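Local coordinates for protein mandelate racemase / muconate lactonizing enzyme (Burkholderia pseudomallei, PDB 2POD) that is of unknown function but belongs to the enolase superfamily and may act as a lyase, at residues Glu9-Glu14 / Trp21-Thr26; Asp115-Tyr120 / Gly370-Pro375; Asn121-Pro126 / Met175-Phe180; Ala236-Glu241 / Arg263-Val268; Gly290-Asp295 / Trp315-Ala320. One frame throughout, in Å; residues are numbered along the deposited sequence.

Contact 1. Residues Glu9-Glu14 / Trp21-Thr26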
# COMPACT_ATOMS: atom_id res chain seq x y z
N GLU B 9 -22.96 42.70 13.75
CA GLU B 9 -23.10 42.85 15.20
C GLU B 9 -22.78 41.54 15.89
O GLU B 9 -23.34 40.51 15.53
CB GLU B 9 -24.53 43.24 15.55
CG GLU B 9 -24.84 44.71 15.51
CD GLU B 9 -26.13 45.05 16.24
OE1 GLU B 9 -26.05 45.65 17.33
OE2 GLU B 9 -27.22 44.71 15.72
N THR B 10 -21.93 41.57 16.91
CA THR B 10 -21.77 40.41 17.79
C THR B 10 -22.42 40.62 19.15
O THR B 10 -22.39 41.72 19.71
CB THR B 10 -20.30 40.00 17.98
OG1 THR B 10 -19.56 41.11 18.50
CG2 THR B 10 -19.69 39.55 16.65
N LEU B 11 -23.02 39.55 19.68
CA LEU B 11 -23.73 39.61 20.94
C LEU B 11 -23.16 38.54 21.86
O LEU B 11 -23.21 37.34 21.53
CB LEU B 11 -25.23 39.35 20.73
CG LEU B 11 -26.17 40.05 19.74
CD1 LEU B 11 -27.57 39.99 20.32
CD2 LEU B 11 -25.82 41.49 19.41
N ARG B 12 -22.63 38.96 23.00
CA ARG B 12 -22.11 38.03 24.01
C ARG B 12 -22.90 38.10 25.32
O ARG B 12 -22.66 39.00 26.14
CB ARG B 12 -20.63 38.30 24.28
CG ARG B 12 -19.68 37.85 23.19
CD ARG B 12 -18.25 37.76 23.70
NE ARG B 12 -17.67 39.08 23.96
CZ ARG B 12 -17.49 39.61 25.16
NH1 ARG B 12 -16.96 40.81 25.29
NH2 ARG B 12 -17.85 38.93 26.25
N PRO B 13 -23.82 37.15 25.55
CA PRO B 13 -24.56 37.17 26.81
C PRO B 13 -23.74 36.57 27.95
O PRO B 13 -23.25 35.45 27.82
CB PRO B 13 -25.79 36.32 26.52
CG PRO B 13 -25.43 35.47 25.32
CD PRO B 13 -24.21 36.03 24.67
N GLU B 14 -23.57 37.31 29.05
CA GLU B 14 -22.74 36.81 30.15
C GLU B 14 -23.33 35.69 30.99
O GLU B 14 -22.61 35.02 31.74
CB GLU B 14 -22.15 37.93 31.02
CG GLU B 14 -23.03 39.13 31.25
CD GLU B 14 -22.41 40.10 32.24
OE1 GLU B 14 -21.40 40.76 31.89
OE2 GLU B 14 -22.93 40.20 33.37
N TRP B 21 -23.71 35.12 19.43
CA TRP B 21 -24.56 35.44 18.29
C TRP B 21 -23.91 36.47 17.38
O TRP B 21 -23.14 37.30 17.84
CB TRP B 21 -25.92 35.94 18.75
CG TRP B 21 -26.73 34.87 19.37
CD1 TRP B 21 -27.05 33.66 18.83
CD2 TRP B 21 -27.34 34.91 20.66
NE1 TRP B 21 -27.82 32.93 19.71
CE2 TRP B 21 -28.02 33.68 20.84
CE3 TRP B 21 -27.39 35.86 21.68
CZ2 TRP B 21 -28.74 33.38 22.00
CZ3 TRP B 21 -28.10 35.56 22.85
CH2 TRP B 21 -28.76 34.33 23.00
N VAL B 22 -24.20 36.36 16.09
CA VAL B 22 -23.77 37.34 15.10
C VAL B 22 -24.97 37.76 14.25
O VAL B 22 -25.78 36.92 13.86
CB VAL B 22 -22.65 36.79 14.16
CG1 VAL B 22 -22.07 37.92 13.31
CG2 VAL B 22 -21.54 36.15 14.96
N LEU B 23 -25.08 39.06 14.00
CA LEU B 23 -26.14 39.62 13.17
C LEU B 23 -25.53 40.36 12.00
O LEU B 23 -24.67 41.22 12.19
CB LEU B 23 -27.01 40.59 13.98
CG LEU B 23 -27.96 40.00 15.03
CD1 LEU B 23 -28.44 41.10 15.95
CD2 LEU B 23 -29.14 39.30 14.37
N VAL B 24 -25.98 40.03 10.79
CA VAL B 24 -25.46 40.66 9.57
C VAL B 24 -26.56 41.50 8.93
O VAL B 24 -27.58 40.97 8.50
CB VAL B 24 -24.91 39.60 8.56
CG1 VAL B 24 -24.47 40.26 7.25
CG2 VAL B 24 -23.74 38.83 9.18
N HIS B 25 -26.33 42.81 8.87
CA HIS B 25 -27.35 43.76 8.43
C HIS B 25 -27.11 44.19 6.99
O HIS B 25 -25.97 44.39 6.58
CB HIS B 25 -27.37 45.01 9.32
CG HIS B 25 -27.66 44.72 10.76
ND1 HIS B 25 -28.90 44.30 11.20
CD2 HIS B 25 -26.87 44.78 11.86
CE1 HIS B 25 -28.86 44.11 12.51
NE2 HIS B 25 -27.64 44.40 12.93
N THR B 26 -28.20 44.33 6.24
CA THR B 26 -28.13 44.82 4.86
C THR B 26 -28.82 46.18 4.66
O THR B 26 -29.49 46.69 5.56
CB THR B 26 -28.66 43.79 3.84
OG1 THR B 26 -29.93 43.28 4.28
CG2 THR B 26 -27.67 42.63 3.68
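The carbonyl oxygen of Glu9 receives Leu23 N at 2.7 Å and also takes a CA-H...O contact from Val22 CA at 3.2 Å. This is the hairpin of strands 5-13 and 19-26, in the four-stranded antiparallel sheet of the N-terminal domain, which C-terminal strand 394-400 completes beside strand 5-13. Glu9 and Leu23 form a hydrogen-bonded pair, closed by Glu9 N giving to Leu23 O; Leu11 and Trp21 form the next, and Thr10 faces Val22 in the non-hydrogen-bonded pair between them. Thr10 and Val22 lie on one face of the sheet, where helix 81-101 packs on Val22 and Thr10 OG1 is bonded to Glu44 and His48. On the other face Leu11 CB meets Trp21 CB at 4.0 Å, and Trp21 NE1 is held by Glu35. Toward the end of strand 5-13, Pro13 CG lies 3.6 Å from Trp21 CZ3, the two side chains crossing at about a right angle. Both carboxylate oxygens of Glu9 are used: OE1 makes a salt bridge with Arg389, and OE2 accepts the N-H of His25 NE2 at 2.8 Å, on its anti side, 22° out of the carboxylate plane and near the plane of the imidazole.

Contact 2. Residues Asp115-Tyr120 / Gly370-Pro375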
# COMPACT_ATOMS: atom_id res chain seq x y z
N ASP B 115 -39.83 15.01 6.28
CA ASP B 115 -40.54 16.07 7.02
C ASP B 115 -39.99 16.28 8.43
O ASP B 115 -39.79 17.42 8.86
CB ASP B 115 -42.05 15.78 7.10
CG ASP B 115 -42.70 15.69 5.73
OD1 ASP B 115 -43.59 14.82 5.57
OD2 ASP B 115 -42.34 16.49 4.84
N THR B 116 -39.77 15.18 9.14
CA THR B 116 -39.08 15.20 10.43
C THR B 116 -37.87 14.27 10.36
O THR B 116 -37.81 13.38 9.51
CB THR B 116 -39.99 14.71 11.57
OG1 THR B 116 -40.41 13.36 11.32
CG2 THR B 116 -41.22 15.62 11.74
N ILE B 117 -36.93 14.47 11.28
CA ILE B 117 -35.85 13.51 11.49
C ILE B 117 -35.86 13.02 12.93
O ILE B 117 -36.16 13.79 13.84
CB ILE B 117 -34.46 14.08 11.08
CG1 ILE B 117 -33.37 13.01 11.20
CG2 ILE B 117 -34.14 15.37 11.83
CD1 ILE B 117 -32.07 13.36 10.53
N ARG B 118 -35.56 11.74 13.11
CA ARG B 118 -35.30 11.14 14.41
C ARG B 118 -34.29 11.95 15.22
O ARG B 118 -33.24 12.36 14.70
CB ARG B 118 -34.79 9.70 14.23
CG ARG B 118 -34.67 8.90 15.51
CD ARG B 118 -34.48 7.43 15.19
NE ARG B 118 -34.15 6.65 16.38
CZ ARG B 118 -32.94 6.17 16.65
NH1 ARG B 118 -31.93 6.39 15.82
NH2 ARG B 118 -32.75 5.47 17.76
N THR B 119 -34.63 12.21 16.47
CA THR B 119 -33.71 12.85 17.40
C THR B 119 -33.14 11.84 18.37
O THR B 119 -33.69 10.75 18.54
CB THR B 119 -34.38 14.05 18.12
OG1 THR B 119 -33.36 14.94 18.58
CG2 THR B 119 -35.25 13.60 19.30
N TYR B 120 -32.00 12.18 18.97
CA TYR B 120 -31.47 11.46 20.12
C TYR B 120 -31.08 12.45 21.20
O TYR B 120 -30.72 13.59 20.90
CB TYR B 120 -30.28 10.56 19.73
CG TYR B 120 -28.94 11.25 19.49
CD1 TYR B 120 -27.99 11.36 20.51
CD2 TYR B 120 -28.62 11.77 18.24
CE1 TYR B 120 -26.76 11.99 20.29
CE2 TYR B 120 -27.39 12.39 18.00
CZ TYR B 120 -26.47 12.50 19.03
OH TYR B 120 -25.26 13.11 18.80
N GLY B 370 -39.99 11.43 19.56
CA GLY B 370 -38.60 11.11 19.29
C GLY B 370 -38.08 11.66 17.97
O GLY B 370 -37.09 11.16 17.43
N HIS B 371 -38.75 12.69 17.46
CA HIS B 371 -38.49 13.23 16.13
C HIS B 371 -38.55 14.75 16.16
O HIS B 371 -39.33 15.33 16.91
CB HIS B 371 -39.51 12.68 15.12
CG HIS B 371 -39.19 11.32 14.59
ND1 HIS B 371 -38.82 11.10 13.28
CD2 HIS B 371 -39.18 10.10 15.19
CE1 HIS B 371 -38.60 9.80 13.10
NE2 HIS B 371 -38.81 9.18 14.24
N ILE B 372 -37.73 15.39 15.33
CA ILE B 372 -37.51 16.84 15.38
C ILE B 372 -37.66 17.44 13.97
O ILE B 372 -37.37 16.79 12.97
CB ILE B 372 -36.13 17.19 16.06
CG1 ILE B 372 -35.96 18.69 16.30
CG2 ILE B 372 -34.93 16.62 15.28
CD1 ILE B 372 -34.71 19.08 17.09
N THR B 373 -38.17 18.67 13.91
CA THR B 373 -38.36 19.39 12.64
C THR B 373 -38.07 20.88 12.82
O THR B 373 -37.83 21.32 13.93
CB THR B 373 -39.77 19.16 12.06
OG1 THR B 373 -39.86 19.73 10.74
CG2 THR B 373 -40.86 19.77 12.96
N VAL B 374 -38.07 21.65 11.73
CA VAL B 374 -37.75 23.08 11.79
C VAL B 374 -38.95 23.93 12.24
O VAL B 374 -40.10 23.50 12.08
CB VAL B 374 -37.20 23.62 10.43
CG1 VAL B 374 -35.84 23.02 10.12
CG2 VAL B 374 -38.17 23.35 9.29
N PRO B 375 -38.69 25.13 12.81
CA PRO B 375 -39.72 26.18 12.79
C PRO B 375 -40.04 26.64 11.36
O PRO B 375 -39.14 26.71 10.52
CB PRO B 375 -39.06 27.33 13.56
CG PRO B 375 -37.59 27.06 13.47
CD PRO B 375 -37.47 25.57 13.51
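Ile117 and Ile372 satisfy each other's backbones: Ile117 N gives to Ile372 O at 2.9 Å, and Ile372 N returns a bond to Ile117 O at 2.7 Å. They form an antiparallel hydrogen-bonded pair between strands 117-122 and 371-373, so residues 255 apart in sequence meet at the first strand of the barrel. Beyond this pair Thr119 N gives to Gly370 O, 2.8 Å away. At the other end a side chain takes over from the backbone: Thr373 OG1, anti to its own backbone N (chi1 -172°), donates to Asp115 O at 3.0 Å. The hydroxyl of Thr116 and His371 ND1 share a weak bond of 3.4 Å. His371 also lays one ring face over the main chain of Arg118, whose CA sits above the ring centre, 3.7 Å from the centroid, in a CH-pi contact. Arg118 extends away from here: NE bonds Thr173, NH2 makes a salt bridge with Asp216, and Tyr191 of a second subunit adds a cation-pi contact. Thr119 OG1 is bonded to Gln346 O and Ser348. The strands are thus fastened mainly through backbone atoms, while the charged end of Arg118 and the hydroxyl of Thr119 find their partners elsewhere.

Contact 3. Residues Asn121-Pro126 / Met175-Phe180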
# COMPACT_ATOMS: atom_id res chain seq x y z
N ASN B 121 -31.17 12.01 22.45
CA ASN B 121 -30.94 12.92 23.58
C ASN B 121 -29.55 12.80 24.15
O ASN B 121 -29.17 11.76 24.69
CB ASN B 121 -32.00 12.75 24.67
CG ASN B 121 -32.09 13.96 25.58
OD1 ASN B 121 -32.61 15.01 25.19
ND2 ASN B 121 -31.56 13.83 26.79
N THR B 122 -28.80 13.89 24.04
CA THR B 122 -27.53 14.00 24.73
C THR B 122 -27.82 14.35 26.20
O THR B 122 -28.29 15.45 26.51
CB THR B 122 -26.62 15.04 24.03
OG1 THR B 122 -26.28 14.54 22.74
CG2 THR B 122 -25.34 15.31 24.81
N CYS B 123 -27.55 13.39 27.08
CA CYS B 123 -27.92 13.47 28.49
C CYS B 123 -27.02 14.41 29.29
O CYS B 123 -26.31 13.98 30.21
CB CYS B 123 -27.93 12.06 29.11
SG CYS B 123 -29.03 10.88 28.29
N ALA B 124 -27.04 15.69 28.92
CA ALA B 124 -26.41 16.76 29.69
C ALA B 124 -27.40 17.34 30.69
O ALA B 124 -28.62 17.31 30.47
CB ALA B 124 -25.90 17.84 28.76
N GLY B 125 -26.88 17.88 31.79
CA GLY B 125 -27.66 18.72 32.69
C GLY B 125 -27.82 20.15 32.18
O GLY B 125 -27.09 20.56 31.27
N PRO B 126 -28.77 20.91 32.76
CA PRO B 126 -29.07 22.29 32.38
C PRO B 126 -27.93 23.29 32.64
O PRO B 126 -27.11 23.07 33.53
CB PRO B 126 -30.29 22.64 33.25
CG PRO B 126 -30.85 21.33 33.69
CD PRO B 126 -29.67 20.44 33.83
N MSE B 175 -30.09 7.58 23.36
CA MSE B 175 -29.34 8.48 24.25
C MSE B 175 -27.84 8.47 23.99
O MSE B 175 -27.27 7.42 23.66
CB MSE B 175 -29.53 8.13 25.73
CG MSE B 175 -30.79 7.40 26.07
SE MSE B 175 -30.59 6.03 27.45
CE MSE B 175 -29.47 6.98 28.74
N LYS B 176 -27.21 9.62 24.18
CA LYS B 176 -25.76 9.71 24.30
C LYS B 176 -25.30 9.97 25.73
O LYS B 176 -25.74 10.92 26.38
CB LYS B 176 -25.20 10.78 23.38
CG LYS B 176 -23.69 10.71 23.21
CD LYS B 176 -23.26 11.40 21.94
CE LYS B 176 -23.10 12.88 22.16
NZ LYS B 176 -22.86 13.60 20.87
N ILE B 177 -24.40 9.11 26.22
CA ILE B 177 -23.82 9.27 27.55
C ILE B 177 -22.28 9.31 27.49
O ILE B 177 -21.69 8.96 26.48
CB ILE B 177 -24.32 8.17 28.51
CG1 ILE B 177 -23.90 6.79 28.00
CG2 ILE B 177 -25.84 8.26 28.66
CD1 ILE B 177 -24.04 5.70 29.04
N TRP B 178 -21.65 9.75 28.58
CA TRP B 178 -20.19 9.80 28.64
C TRP B 178 -19.52 9.38 29.96
O TRP B 178 -18.73 10.15 30.52
CB TRP B 178 -19.67 11.16 28.17
CG TRP B 178 -20.30 12.35 28.83
CD1 TRP B 178 -19.82 13.03 29.91
CD2 TRP B 178 -21.52 13.00 28.46
NE1 TRP B 178 -20.67 14.06 30.24
CE2 TRP B 178 -21.72 14.06 29.36
CE3 TRP B 178 -22.46 12.78 27.44
CZ2 TRP B 178 -22.82 14.91 29.28
CZ3 TRP B 178 -23.56 13.61 27.37
CH2 TRP B 178 -23.73 14.67 28.27
N PRO B 179 -19.78 8.14 30.44
CA PRO B 179 -19.35 7.76 31.79
C PRO B 179 -17.84 7.45 31.99
O PRO B 179 -17.42 7.21 33.13
CB PRO B 179 -20.18 6.51 32.08
CG PRO B 179 -20.42 5.91 30.75
CD PRO B 179 -20.49 7.04 29.77
N PHE B 180 -17.05 7.45 30.92
CA PHE B 180 -15.61 7.15 31.01
C PHE B 180 -14.78 8.40 31.26
O PHE B 180 -13.61 8.31 31.62
CB PHE B 180 -15.11 6.41 29.76
CG PHE B 180 -15.83 5.11 29.49
CD1 PHE B 180 -16.94 5.08 28.66
CD2 PHE B 180 -15.39 3.93 30.08
CE1 PHE B 180 -17.60 3.89 28.40
CE2 PHE B 180 -16.05 2.74 29.84
CZ PHE B 180 -17.15 2.72 29.00
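Lys176 and Thr122 lie side by side and point the same way, in parallel register between strands 117-122 and 174-177 of the barrel. From CB, 4.0 Å from Thr122 OG1, the lysine starts with CG anti to the backbone N (chi1 -166°), then bends at chi3, and its CE comes back to within 3.6 Å of Thr122 OG1. The tip, NZ, makes a salt bridge with Glu246 and a hydrogen bond with Tyr120 OH, while Thr122 OG1 itself bonds Glu347. The main chains are tied by Lys176 N to Asn121 O, 2.9 Å, and by Cys123 N to Lys176 O, 3.1 Å. Cys123 SG rests on CB of Met175, a selenomethionine, at 3.8 Å. Past the strands, Trp178 brings CZ3 to Thr122 CG2 at 3.6 Å and CH2 to Cys123 O at 3.3 Å, with Ala124 CB at its ring edge. Glu246 is a ligand of the bound sodium ion, and the lysine side chain comes within about 4 Å of that ion, so the contact places Lys176 beside a metal-binding carboxylate.

Contact 4. Residues Ala236-Glu241 / Arg263-Val268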
# COMPACT_ATOMS: atom_id res chain seq x y z
N ALA B 236 -14.36 -3.93 26.06
CA ALA B 236 -15.32 -4.08 27.15
C ALA B 236 -16.76 -3.71 26.75
O ALA B 236 -17.72 -4.28 27.28
CB ALA B 236 -14.87 -3.28 28.36
N LEU B 237 -16.89 -2.77 25.82
CA LEU B 237 -18.19 -2.28 25.36
C LEU B 237 -18.84 -3.17 24.30
O LEU B 237 -20.03 -3.00 23.98
CB LEU B 237 -18.07 -0.85 24.84
CG LEU B 237 -17.87 0.28 25.85
CD1 LEU B 237 -17.68 1.59 25.13
CD2 LEU B 237 -19.06 0.38 26.80
N ARG B 238 -18.07 -4.12 23.77
CA ARG B 238 -18.52 -5.06 22.73
C ARG B 238 -19.78 -5.84 23.12
O ARG B 238 -20.70 -5.98 22.33
CB ARG B 238 -17.39 -6.02 22.36
CG ARG B 238 -17.71 -7.06 21.30
CD ARG B 238 -16.50 -7.92 20.98
NE ARG B 238 -15.38 -7.11 20.49
CZ ARG B 238 -15.13 -6.87 19.21
NH1 ARG B 238 -15.91 -7.38 18.26
NH2 ARG B 238 -14.09 -6.11 18.88
N GLU B 239 -19.79 -6.30 24.37
CA GLU B 239 -20.91 -7.01 24.99
C GLU B 239 -22.25 -6.25 24.94
O GLU B 239 -23.31 -6.85 24.72
CB GLU B 239 -20.53 -7.32 26.44
CG GLU B 239 -21.37 -8.38 27.12
CD GLU B 239 -21.39 -8.21 28.63
OE1 GLU B 239 -22.49 -8.11 29.21
OE2 GLU B 239 -20.30 -8.16 29.24
N TYR B 240 -22.20 -4.93 25.13
CA TYR B 240 -23.40 -4.11 25.29
C TYR B 240 -23.98 -3.58 23.98
O TYR B 240 -24.94 -2.81 24.00
CB TYR B 240 -23.11 -2.93 26.23
CG TYR B 240 -22.88 -3.35 27.66
CD1 TYR B 240 -23.94 -3.77 28.46
CD2 TYR B 240 -21.60 -3.31 28.21
CE1 TYR B 240 -23.73 -4.15 29.78
CE2 TYR B 240 -21.39 -3.69 29.53
CZ TYR B 240 -22.46 -4.10 30.31
OH TYR B 240 -22.25 -4.48 31.62
N GLU B 241 -23.38 -3.98 22.85
CA GLU B 241 -23.87 -3.62 21.51
C GLU B 241 -24.26 -2.14 21.37
O GLU B 241 -25.39 -1.80 21.02
CB GLU B 241 -25.00 -4.55 21.07
CG GLU B 241 -24.55 -5.68 20.14
CD GLU B 241 -25.23 -7.02 20.44
OE1 GLU B 241 -24.78 -8.05 19.87
OE2 GLU B 241 -26.19 -7.06 21.23
N ARG B 263 -10.77 -2.69 16.05
CA ARG B 263 -10.99 -3.40 17.30
C ARG B 263 -12.32 -3.08 17.98
O ARG B 263 -12.63 -3.61 19.05
CB ARG B 263 -9.81 -3.17 18.24
CG ARG B 263 -8.85 -4.34 18.28
CD ARG B 263 -7.42 -3.89 18.48
NE ARG B 263 -6.47 -4.93 18.08
CZ ARG B 263 -5.88 -5.78 18.91
NH1 ARG B 263 -6.11 -5.73 20.22
NH2 ARG B 263 -5.04 -6.68 18.43
N SER B 264 -13.12 -2.22 17.34
CA SER B 264 -14.36 -1.73 17.94
C SER B 264 -15.54 -2.30 17.18
O SER B 264 -15.64 -2.11 15.97
CB SER B 264 -14.38 -0.20 17.91
OG SER B 264 -15.62 0.33 18.34
N LEU B 265 -16.42 -3.01 17.89
CA LEU B 265 -17.66 -3.52 17.33
C LEU B 265 -18.58 -2.39 16.89
O LEU B 265 -19.05 -2.39 15.75
CB LEU B 265 -18.38 -4.46 18.30
CG LEU B 265 -19.35 -5.55 17.81
CD1 LEU B 265 -20.74 -5.40 18.41
CD2 LEU B 265 -19.43 -5.74 16.28
N ALA B 266 -18.82 -1.43 17.77
CA ALA B 266 -19.50 -0.20 17.39
C ALA B 266 -18.70 0.62 16.38
O ALA B 266 -17.48 0.72 16.50
CB ALA B 266 -19.83 0.64 18.60
N PRO B 267 -19.39 1.20 15.38
CA PRO B 267 -18.70 2.08 14.44
C PRO B 267 -18.23 3.37 15.09
O PRO B 267 -18.86 3.85 16.05
CB PRO B 267 -19.78 2.39 13.40
CG PRO B 267 -21.09 2.17 14.12
CD PRO B 267 -20.83 1.07 15.09
N VAL B 268 -17.12 3.92 14.59
CA VAL B 268 -16.66 5.21 15.08
C VAL B 268 -17.43 6.40 14.52
O VAL B 268 -17.76 6.46 13.33
CB VAL B 268 -15.10 5.37 15.17
CG1 VAL B 268 -14.36 4.07 14.90
CG2 VAL B 268 -14.57 6.50 14.30
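The chain leaves helix 227-237 close beside the loop that precedes strand 268-270, with Arg238 CA 5.7 Å from Leu265 CA. Glu241, at positive phi (45°), lies where the chain turns, its CA 6.9 Å from Ala266 CA. Arg238 and Leu265 carry the contact. The arginine has CG anti to the backbone N (chi1 180°), its chain bends at chi3, and its side chain crosses that of Leu265 at about a right angle. Leu265 CB sits over one face of the guanidinium, offset toward the rim, 3.8 Å from NH1, while Arg238 CG packs 4.0 Å from that same CB. At its edge the guanidinium has NH2 2.9 Å from Arg263 O, close to its plane. A looser touch comes from Glu241, whose CG lies 4.2 Å from Leu265 CD1. The loop also braces itself: Ser264 OG donates to a lone pair of Ala266 O at 2.6 Å, and it is bonded to His245 as well. Arg263 turns outward, its NH2 bonding Ser264 O of a neighbouring subunit. This is a surface contact that joins the end of one barrel helix to the loop after helix 257-263. Leu237 packs inward on helix 202-210 and strand 244-246, while Val268, as strand 268-270 begins, packs on helix 257-263 and bonds to Gly290 and Ile291.

Contact 5. Residues Gly290-Asp295 / Trp315-Ala320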
# COMPACT_ATOMS: atom_id res chain seq x y z
N GLY B 290 -17.47 5.30 10.76
CA GLY B 290 -18.77 4.78 10.37
C GLY B 290 -19.82 5.87 10.27
O GLY B 290 -20.68 5.82 9.39
N ILE B 291 -19.76 6.84 11.17
CA ILE B 291 -20.68 7.97 11.13
C ILE B 291 -19.88 9.25 11.05
O ILE B 291 -18.99 9.48 11.86
CB ILE B 291 -21.67 7.99 12.35
CG1 ILE B 291 -22.56 6.75 12.35
CG2 ILE B 291 -22.59 9.23 12.29
CD1 ILE B 291 -22.16 5.71 13.34
N VAL B 292 -20.18 10.06 10.05
CA VAL B 292 -19.55 11.36 9.90
C VAL B 292 -20.29 12.38 10.75
O VAL B 292 -21.43 12.74 10.46
CB VAL B 292 -19.44 11.78 8.42
CG1 VAL B 292 -19.01 13.23 8.29
CG2 VAL B 292 -18.44 10.86 7.71
N MSE B 293 -19.66 12.81 11.84
CA MSE B 293 -20.23 13.85 12.68
C MSE B 293 -19.61 15.19 12.40
O MSE B 293 -18.49 15.28 11.92
CB MSE B 293 -20.08 13.51 14.16
CG MSE B 293 -21.37 13.74 14.92
SE MSE B 293 -21.25 14.14 16.80
CE MSE B 293 -19.33 14.39 16.93
N LEU B 294 -20.36 16.23 12.74
CA LEU B 294 -20.28 17.51 12.06
C LEU B 294 -20.93 18.52 12.99
O LEU B 294 -22.06 18.32 13.41
CB LEU B 294 -21.11 17.42 10.77
CG LEU B 294 -20.84 18.32 9.57
CD1 LEU B 294 -19.36 18.57 9.44
CD2 LEU B 294 -21.35 17.65 8.32
N ASP B 295 -20.22 19.59 13.32
CA ASP B 295 -20.86 20.74 13.94
C ASP B 295 -20.79 21.92 12.99
O ASP B 295 -19.70 22.39 12.69
CB ASP B 295 -20.18 21.08 15.27
CG ASP B 295 -20.92 22.15 16.06
OD1 ASP B 295 -21.01 23.30 15.58
OD2 ASP B 295 -21.41 21.84 17.17
N TRP B 315 -19.15 7.70 0.37
CA TRP B 315 -18.45 6.65 1.11
C TRP B 315 -19.44 5.76 1.89
O TRP B 315 -19.03 4.96 2.75
CB TRP B 315 -17.42 7.26 2.06
CG TRP B 315 -16.04 7.48 1.47
CD1 TRP B 315 -14.92 6.74 1.71
CD2 TRP B 315 -15.65 8.52 0.56
NE1 TRP B 315 -13.85 7.26 1.01
CE2 TRP B 315 -14.27 8.35 0.30
CE3 TRP B 315 -16.33 9.58 -0.05
CZ2 TRP B 315 -13.56 9.20 -0.55
CZ3 TRP B 315 -15.62 10.43 -0.89
CH2 TRP B 315 -14.25 10.23 -1.14
N HIS B 316 -20.73 5.92 1.58
CA HIS B 316 -21.84 5.14 2.15
C HIS B 316 -22.01 5.40 3.64
O HIS B 316 -22.42 4.51 4.39
CB HIS B 316 -21.72 3.63 1.87
CG HIS B 316 -21.55 3.29 0.42
ND1 HIS B 316 -20.34 2.90 -0.11
CD2 HIS B 316 -22.44 3.28 -0.60
CE1 HIS B 316 -20.49 2.65 -1.40
NE2 HIS B 316 -21.75 2.88 -1.72
N LEU B 317 -21.68 6.62 4.06
CA LEU B 317 -21.71 6.97 5.47
C LEU B 317 -22.83 7.96 5.77
O LEU B 317 -23.11 8.85 4.96
CB LEU B 317 -20.35 7.50 5.94
CG LEU B 317 -19.15 6.57 5.76
CD1 LEU B 317 -17.94 7.14 6.46
CD2 LEU B 317 -19.42 5.14 6.21
N PRO B 318 -23.50 7.79 6.93
CA PRO B 318 -24.44 8.80 7.39
C PRO B 318 -23.80 9.96 8.12
O PRO B 318 -22.81 9.77 8.85
CB PRO B 318 -25.36 8.02 8.33
CG PRO B 318 -24.58 6.84 8.79
CD PRO B 318 -23.44 6.63 7.83
N VAL B 319 -24.36 11.15 7.92
CA VAL B 319 -24.06 12.31 8.75
C VAL B 319 -25.01 12.44 9.95
O VAL B 319 -26.22 12.22 9.82
CB VAL B 319 -24.00 13.62 7.90
CG1 VAL B 319 -24.03 14.88 8.76
CG2 VAL B 319 -22.73 13.63 7.07
N ALA B 320 -24.44 12.75 11.11
CA ALA B 320 -25.20 13.17 12.28
C ALA B 320 -24.71 14.53 12.76
O ALA B 320 -23.65 14.63 13.38
CB ALA B 320 -25.08 12.13 13.39
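Val292 carries CG1 anti to the backbone N (chi1 170°), Val319 carries CG2 beside its own N, anti to the carbonyl carbon, and these two methyls meet at 3.9 Å. The valines are register partners on neighbouring parallel strands of the TIM-type (beta/alpha) barrel of the enolase superfamily, joined through helix 301-314 as a beta-alpha-beta unit. Both point to the same face of the sheet, and helix 301-314 packs on Val292 there. Leu294 joins them through CD2, 3.9 Å from Val319 CG1. At the other end Val292 CG2 meets Leu317 CD1, the two side chains crossing at about a right angle. The side of Ile291 and Ala320 carries a second set of apolar contacts: Ile291 CG2 lies 4.0 Å from Ala320 CB, and both residues pack against Trp244 of strand 244-246. Two backbone bonds hold the strands, Val292 N to Pro318 O at 2.9 Å and Ala320 N to Val292 O at 3.1 Å. Before the second strand, His316 at positive phi closes a Schellman motif that ends helix 301-314, and its NE2 bonds Asp252 of a neighbouring subunit. Met293, a selenomethionine, lies by Glu246 and Glu272, two of the three glutamates that hold the sodium ion. Val292 O is shared: besides the amide of Ala320 it takes a CA-H...O contact from Val319 CA, at 3.2 Å.

Contacts 2, 3 and 5 belong to one sheet, the barrel, whereas contact 1 stands apart in the antiparallel sheet, its centre about 43 Å from that of contact 4. Contacts 2 and 3 share strand 117-122 and touch each other. Contact 4 lies at the surface and relies on a guanidinium over a leucine; contacts 1, 3 and 5 are buried and contact 2 partly so, and all four are tied by strand bonds. Polar side chains enter contact 3, near the sodium ion, while contact 5 is mostly apolar. Phe180 packs on Leu237 between contacts 3 and 4, and contact 4 in turn touches contact 5.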